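Local coordinates for uncharacterized protein (PDB 5VJ4), which is of unknown function but is a putative surface lipoprotein of a relapsing fever spirochete, built from helices without strands and possibly lipid-binding, at residues 239-242 with 243-247; 312-315 with 316-319. All coordinates share one frame; numbering follows the deposited sequence.

Contact 1 (239-242 with 243-247); sequences GWLD and ADDRA. With SO4 (sulfate ion), chain E.
The carboxylate of D242 takes one backbone N-H on each oxygen: D245 N donates to D242 OD1 at 2.9 Å and D244 N to D242 OD2 at 3.0 Å. This is an N-cap, with D242 just ahead of helix 243-256. CG of D242 sits between its own backbone N and carbonyl carbon (chi1 85°), which folds the carboxylate back over the first turn; both amides meet it from above its plane. The next step is regular helix, R246 N giving D242 O a nearly straight bond of 2.8 Å. D242 OD1 also lies 3.0 Å from D245 OD2, the two carboxylates almost perpendicular; R286 and R220 form salt bridges with D245 OD1 and OD2 and would probably balance the neighbouring negative charges. Before the cap, CB of L241 packs on CB of D245 at 3.6 Å. On another side of the turn a sulfate, probably from the crystallisation liquor, sits by the helix start. A243 N donates to its O4, while the R246 chain, bent at chi3 (-58°), lays one guanidinium face over D242 C and A243 CA and turns its edge to the ion, so that NH1 and NH2 both reach sulfate O2, NH2 at 2.7 Å.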
ATOM      1  N   GLY A 239       9.365  13.504   8.133  1.00 48.75           N
ATOM      2  CA  GLY A 239      10.813  13.658   8.209  1.00 39.67           C
ATOM      3  C   GLY A 239      11.451  13.470   6.862  1.00 54.37           C
ATOM      4  O   GLY A 239      12.539  13.970   6.621  1.00 66.67           O
ATOM      5  N   TRP A 240      10.759  12.748   5.987  1.00 67.38           N
ATOM      6  CA  TRP A 240      11.257  12.431   4.651  1.00 61.18           C
ATOM      7  C   TRP A 240      10.810  13.382   3.563  1.00 53.47           C
ATOM      8  O   TRP A 240      11.421  13.425   2.491  1.00 71.82           O
ATOM      9  CB  TRP A 240      10.775  11.062   4.284  1.00 49.84           C
ATOM     10  CG  TRP A 240      11.226  10.013   5.187  1.00 55.45           C
ATOM     11  CD1 TRP A 240      10.600   9.589   6.316  1.00 62.14           C
ATOM     12  CD2 TRP A 240      12.382   9.182   5.021  1.00 56.96           C
ATOM     13  NE1 TRP A 240      11.297   8.532   6.878  1.00 56.52           N
ATOM     14  CE2 TRP A 240      12.396   8.268   6.099  1.00 53.25           C
ATOM     15  CE3 TRP A 240      13.403   9.114   4.057  1.00 48.58           C
ATOM     16  CZ2 TRP A 240      13.400   7.308   6.248  1.00 68.04           C
ATOM     17  CZ3 TRP A 240      14.403   8.152   4.203  1.00 50.17           C
ATOM     18  CH2 TRP A 240      14.395   7.262   5.291  1.00 57.52           C
ATOM     19  N   LEU A 241       9.727  14.107   3.830  1.00 65.33           N
ATOM     20  CA  LEU A 241       9.174  15.122   2.924  1.00 57.13           C
ATOM     21  C   LEU A 241      10.030  16.364   2.890  1.00 59.98           C
ATOM     22  O   LEU A 241      10.494  16.822   3.933  1.00 61.94           O
ATOM     23  CB  LEU A 241       7.761  15.523   3.365  1.00 50.25           C
ATOM     24  CG  LEU A 241       6.795  14.341   3.613  1.00 51.00           C
ATOM     25  CD1 LEU A 241       5.387  14.775   3.944  1.00 55.53           C
ATOM     26  CD2 LEU A 241       6.731  13.420   2.423  1.00 42.52           C
ATOM     27  N   ASP A 242      10.245  16.899   1.688  1.00 58.20           N
ATOM     28  CA  ASP A 242      10.846  18.227   1.536  1.00 57.62           C
ATOM     29  C   ASP A 242       9.763  19.318   1.660  1.00 63.69           C
ATOM     30  O   ASP A 242       8.575  19.022   1.837  1.00 55.62           O
ATOM     31  CB  ASP A 242      11.536  18.339   0.181  1.00 64.31           C
ATOM     32  CG  ASP A 242      10.584  18.744  -0.918  1.00 81.28           C
ATOM     33  OD1 ASP A 242       9.585  18.008  -1.098  1.00 82.01           O
ATOM     34  OD2 ASP A 242      10.821  19.812  -1.561  1.00 67.86           O
ATOM     35  N   ALA A 243      10.163  20.575   1.506  1.00 63.79           N
ATOM     36  CA  ALA A 243       9.224  21.675   1.625  1.00 60.04           C
ATOM     37  C   ALA A 243       8.032  21.545   0.677  1.00 67.92           C
ATOM     38  O   ALA A 243       6.874  21.716   1.091  1.00 69.11           O
ATOM     39  CB  ALA A 243       9.942  22.990   1.438  1.00 47.42           C
ATOM     40  N   ASP A 244       8.316  21.213  -0.579  1.00 60.84           N
ATOM     41  CA  ASP A 244       7.269  21.045  -1.582  1.00 60.88           C
ATOM     42  C   ASP A 244       6.290  19.980  -1.172  1.00 54.91           C
ATOM     43  O   ASP A 244       5.063  20.193  -1.231  1.00 55.01           O
ATOM     44  CB  ASP A 244       7.864  20.695  -2.948  1.00 82.72           C
ATOM     45  CG  ASP A 244       8.558  21.873  -3.616  1.00 84.38           C
ATOM     46  OD1 ASP A 244       8.239  23.050  -3.297  1.00 88.09           O
ATOM     47  OD2 ASP A 244       9.431  21.598  -4.465  1.00 78.54           O
ATOM     48  N   ASP A 245       6.826  18.838  -0.747  1.00 52.68           N
ATOM     49  CA  ASP A 245       5.980  17.760  -0.260  1.00 51.30           C
ATOM     50  C   ASP A 245       5.139  18.216   0.918  1.00 47.75           C
ATOM     51  O   ASP A 245       3.921  18.022   0.907  1.00 61.71           O
ATOM     52  CB  ASP A 245       6.798  16.530   0.062  1.00 61.89           C
ATOM     53  CG  ASP A 245       7.379  15.872  -1.183  1.00 72.28           C
ATOM     54  OD1 ASP A 245       6.802  16.033  -2.275  1.00 78.06           O
ATOM     55  OD2 ASP A 245       8.429  15.198  -1.080  1.00 70.00           O
ATOM     56  N   ARG A 246       5.775  18.857   1.900  1.00 48.10           N
ATOM     57  CA  ARG A 246       5.067  19.432   3.052  1.00 47.24           C
ATOM     58  C   ARG A 246       3.895  20.289   2.606  1.00 61.99           C
ATOM     59  O   ARG A 246       2.736  20.012   3.012  1.00 47.01           O
ATOM     60  CB  ARG A 246       5.994  20.215   3.975  1.00 40.24           C
ATOM     61  CG  ARG A 246       6.899  19.291   4.766  1.00 59.67           C
ATOM     62  CD  ARG A 246       7.645  19.947   5.907  1.00 56.21           C
ATOM     63  NE  ARG A 246       8.478  21.054   5.456  1.00 58.36           N
ATOM     64  CZ  ARG A 246       9.720  20.924   5.015  1.00 56.31           C
ATOM     65  NH1 ARG A 246      10.405  22.001   4.635  1.00 49.06           N
ATOM     66  NH2 ARG A 246      10.270  19.717   4.940  1.00 63.64           N
ATOM     67  N   ALA A 247       4.188  21.268   1.733  1.00 43.48           N
ATOM     68  CA  ALA A 247       3.128  22.092   1.119  1.00 44.92           C
ATOM     69  C   ALA A 247       1.965  21.252   0.640  1.00 47.04           C
ATOM     70  O   ALA A 247       0.822  21.453   1.082  1.00 65.29           O
ATOM     71  CB  ALA A 247       3.666  22.948  -0.014  1.00 31.98           C
TER
HETATM   72  S   SO4 E 503      13.725  20.949   3.119  0.85 84.19           S
HETATM   73  O1  SO4 E 503      13.703  22.429   3.227  0.85 76.63           O
HETATM   74  O2  SO4 E 503      12.693  20.396   4.014  0.85 70.65           O
HETATM   75  O3  SO4 E 503      15.048  20.366   3.474  0.85 80.52           O
HETATM   76  O4  SO4 E 503      13.354  20.568   1.744  0.85 96.27           O

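Contact 2 (312-315 with 316-319); sequences QARL and NRFK
R314 O receives the amide of F318 at 2.7 Å (R314 O to F318 N), one of four successive i to i+4 bonds that make 312-319 a regular alpha-helical piece of helix 308-334. R317 N reaches A313 O at 2.8 Å, and the N316 N to Q312 O and K319 N to L315 O bonds are 3.1 Å each.

The close packing lies on the side of L315 and F318, the two buried residues, both of which touch neighbouring helices. F318 has CG anti to its carbonyl carbon (chi1 -79°), which sets the ring beside the backbone N, with F318 CG 3.3 Å from R314 O. The edge of the R314 guanidinium is turned to F318 CE2, but at 4.4 Å from R314 NE to F318 CE2 this is a looser approach.

A313, N316 and R317 make up the exposed, solvent side, with the partly exposed Q312 at its border. The amides of Q312 and N316 lie near each other, planes 47° apart, with Q312 OE1 3.7 Å from N316 ND2. On R317, F318 CE1 lies over the centre of one face of the guanidinium, and R317 NE forms a salt bridge with E321 one turn on.

Helix 308-334 packs against two others. L315 meets H292 and L296 of helix 263-301 as well as F352 and L355 of helix 345-365, whereas Q312 and K319 lean on helix 263-301, on I299 and H292. R314 and F318 face helix 345-365, where R314 touches L355 and F318 packs on F352 and meets the ring of Y351.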
ATOM      1  N   GLN A 312     -18.165  24.914 -17.379  1.00128.17           N
ATOM      2  CA  GLN A 312     -17.962  25.377 -16.017  1.00 99.88           C
ATOM      3  C   GLN A 312     -18.562  24.448 -14.969  1.00 93.49           C
ATOM      4  O   GLN A 312     -17.977  24.223 -13.907  1.00 85.05           O
ATOM      5  CB  GLN A 312     -18.554  26.768 -15.855  1.00117.38           C
ATOM      6  CG  GLN A 312     -17.502  27.831 -15.698  1.00116.03           C
ATOM      7  CD  GLN A 312     -16.605  27.554 -14.518  1.00113.85           C
ATOM      8  OE1 GLN A 312     -16.778  26.564 -13.786  1.00113.56           O
ATOM      9  NE2 GLN A 312     -15.630  28.430 -14.322  1.00117.74           N
ATOM     10  N   ALA A 313     -19.731  23.899 -15.290  1.00 90.00           N
ATOM     11  CA  ALA A 313     -20.371  22.922 -14.430  1.00 90.94           C
ATOM     12  C   ALA A 313     -19.449  21.731 -14.251  1.00 89.35           C
ATOM     13  O   ALA A 313     -19.204  21.302 -13.127  1.00105.97           O
ATOM     14  CB  ALA A 313     -21.713  22.474 -15.007  1.00 88.46           C
ATOM     15  N   ARG A 314     -18.923  21.230 -15.367  1.00 95.35           N
ATOM     16  CA  ARG A 314     -18.089  20.045 -15.358  1.00 88.23           C
ATOM     17  C   ARG A 314     -16.882  20.283 -14.461  1.00 94.72           C
ATOM     18  O   ARG A 314     -16.555  19.424 -13.638  1.00 77.92           O
ATOM     19  CB  ARG A 314     -17.636  19.705 -16.767  1.00 92.83           C
ATOM     20  CG  ARG A 314     -18.750  19.682 -17.790  1.00123.04           C
ATOM     21  CD  ARG A 314     -18.992  18.291 -18.345  1.00124.02           C
ATOM     22  NE  ARG A 314     -17.806  17.800 -19.062  1.00147.74           N
ATOM     23  CZ  ARG A 314     -17.444  18.143 -20.303  1.00143.42           C
ATOM     24  NH1 ARG A 314     -18.175  18.980 -21.027  1.00139.06           N
ATOM     25  NH2 ARG A 314     -16.340  17.636 -20.831  1.00 96.61           N
ATOM     26  N   LEU A 315     -16.247  21.452 -14.612  1.00 72.35           N
ATOM     27  CA  LEU A 315     -15.070  21.787 -13.833  1.00 65.73           C
ATOM     28  C   LEU A 315     -15.390  21.700 -12.355  1.00 84.81           C
ATOM     29  O   LEU A 315     -14.679  21.030 -11.617  1.00105.13           O
ATOM     30  CB  LEU A 315     -14.547  23.179 -14.154  1.00 61.67           C
ATOM     31  CG  LEU A 315     -13.211  23.539 -13.489  1.00 68.03           C
ATOM     32  CD1 LEU A 315     -12.066  22.789 -14.154  1.00 65.08           C
ATOM     33  CD2 LEU A 315     -12.921  25.041 -13.521  1.00 55.26           C
ATOM     34  N   ASN A 316     -16.469  22.353 -11.938  1.00 93.69           N
ATOM     35  CA  ASN A 316     -16.838  22.327 -10.524  1.00 88.71           C
ATOM     36  C   ASN A 316     -17.248  20.958 -10.044  1.00 92.14           C
ATOM     37  O   ASN A 316     -16.851  20.543  -8.961  1.00 95.04           O
ATOM     38  CB  ASN A 316     -17.893  23.366 -10.196  1.00 82.04           C
ATOM     39  CG  ASN A 316     -17.340  24.765 -10.292  1.00 88.78           C
ATOM     40  OD1 ASN A 316     -16.133  24.952 -10.223  1.00 91.19           O
ATOM     41  ND2 ASN A 316     -18.211  25.753 -10.462  1.00122.47           N
ATOM     42  N   ARG A 317     -18.001  20.245 -10.873  1.00 82.64           N
ATOM     43  CA  ARG A 317     -18.468  18.922 -10.509  1.00 98.99           C
ATOM     44  C   ARG A 317     -17.285  17.979 -10.334  1.00 95.95           C
ATOM     45  O   ARG A 317     -17.215  17.242  -9.356  1.00 86.68           O
ATOM     46  CB  ARG A 317     -19.447  18.395 -11.556  1.00 91.60           C
ATOM     47  CG  ARG A 317     -19.736  16.913 -11.458  1.00 83.94           C
ATOM     48  CD  ARG A 317     -20.403  16.472 -12.745  1.00 96.43           C
ATOM     49  NE  ARG A 317     -20.092  15.085 -13.108  1.00129.50           N
ATOM     50  CZ  ARG A 317     -20.054  14.627 -14.359  1.00118.75           C
ATOM     51  NH1 ARG A 317     -20.277  15.455 -15.382  1.00116.64           N
ATOM     52  NH2 ARG A 317     -19.789  13.342 -14.590  1.00114.66           N
ATOM     53  N   PHE A 318     -16.360  18.032 -11.284  1.00102.76           N
ATOM     54  CA  PHE A 318     -15.188  17.179 -11.246  1.00 91.56           C
ATOM     55  C   PHE A 318     -14.346  17.433 -10.018  1.00 82.36           C
ATOM     56  O   PHE A 318     -13.999  16.483  -9.335  1.00 75.66           O
ATOM     57  CB  PHE A 318     -14.344  17.338 -12.505  1.00 99.05           C
ATOM     58  CG  PHE A 318     -14.872  16.581 -13.687  1.00 96.59           C
ATOM     59  CD1 PHE A 318     -15.723  15.496 -13.507  1.00 76.44           C
ATOM     60  CD2 PHE A 318     -14.489  16.929 -14.988  1.00 88.33           C
ATOM     61  CE1 PHE A 318     -16.206  14.786 -14.595  1.00 84.21           C
ATOM     62  CE2 PHE A 318     -14.967  16.223 -16.082  1.00 72.31           C
ATOM     63  CZ  PHE A 318     -15.821  15.144 -15.886  1.00 91.91           C
ATOM     64  N   LYS A 319     -14.033  18.700  -9.733  1.00 68.69           N
ATOM     65  CA  LYS A 319     -13.297  19.059  -8.511  1.00 59.35           C
ATOM     66  C   LYS A 319     -14.030  18.477  -7.297  1.00 83.94           C
ATOM     67  O   LYS A 319     -13.417  17.831  -6.461  1.00 90.79           O
ATOM     68  CB  LYS A 319     -13.129  20.572  -8.364  1.00 57.16           C
ATOM     69  CG  LYS A 319     -12.184  20.989  -7.251  1.00 71.40           C
ATOM     70  CD  LYS A 319     -11.909  22.500  -7.203  1.00 76.96           C
ATOM     71  CE  LYS A 319     -11.576  22.965  -5.772  1.00 94.71           C
ATOM     72  NZ  LYS A 319     -10.629  24.113  -5.615  1.00 90.18           N
TER

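Contact 1 starts a helix and contact 2 is a stretch of two turns within one, and the chain runs through them in series. Their centres lie 29 Å apart and their nearest atoms about 14 Å, so they do not touch. What they share is helix 263-301: D245 of contact 1 packs on I282 and pairs with R286 there, while L315 and K319 of contact 2 rest further along it on H292. The centre of contact 1 lies about 14 Å from the centre of the chain, that of contact 2 about 24 Å. The sulfate belongs to contact 1 alone, and its probable origin in the crystallisation liquor makes it no evidence for a natural ligand site.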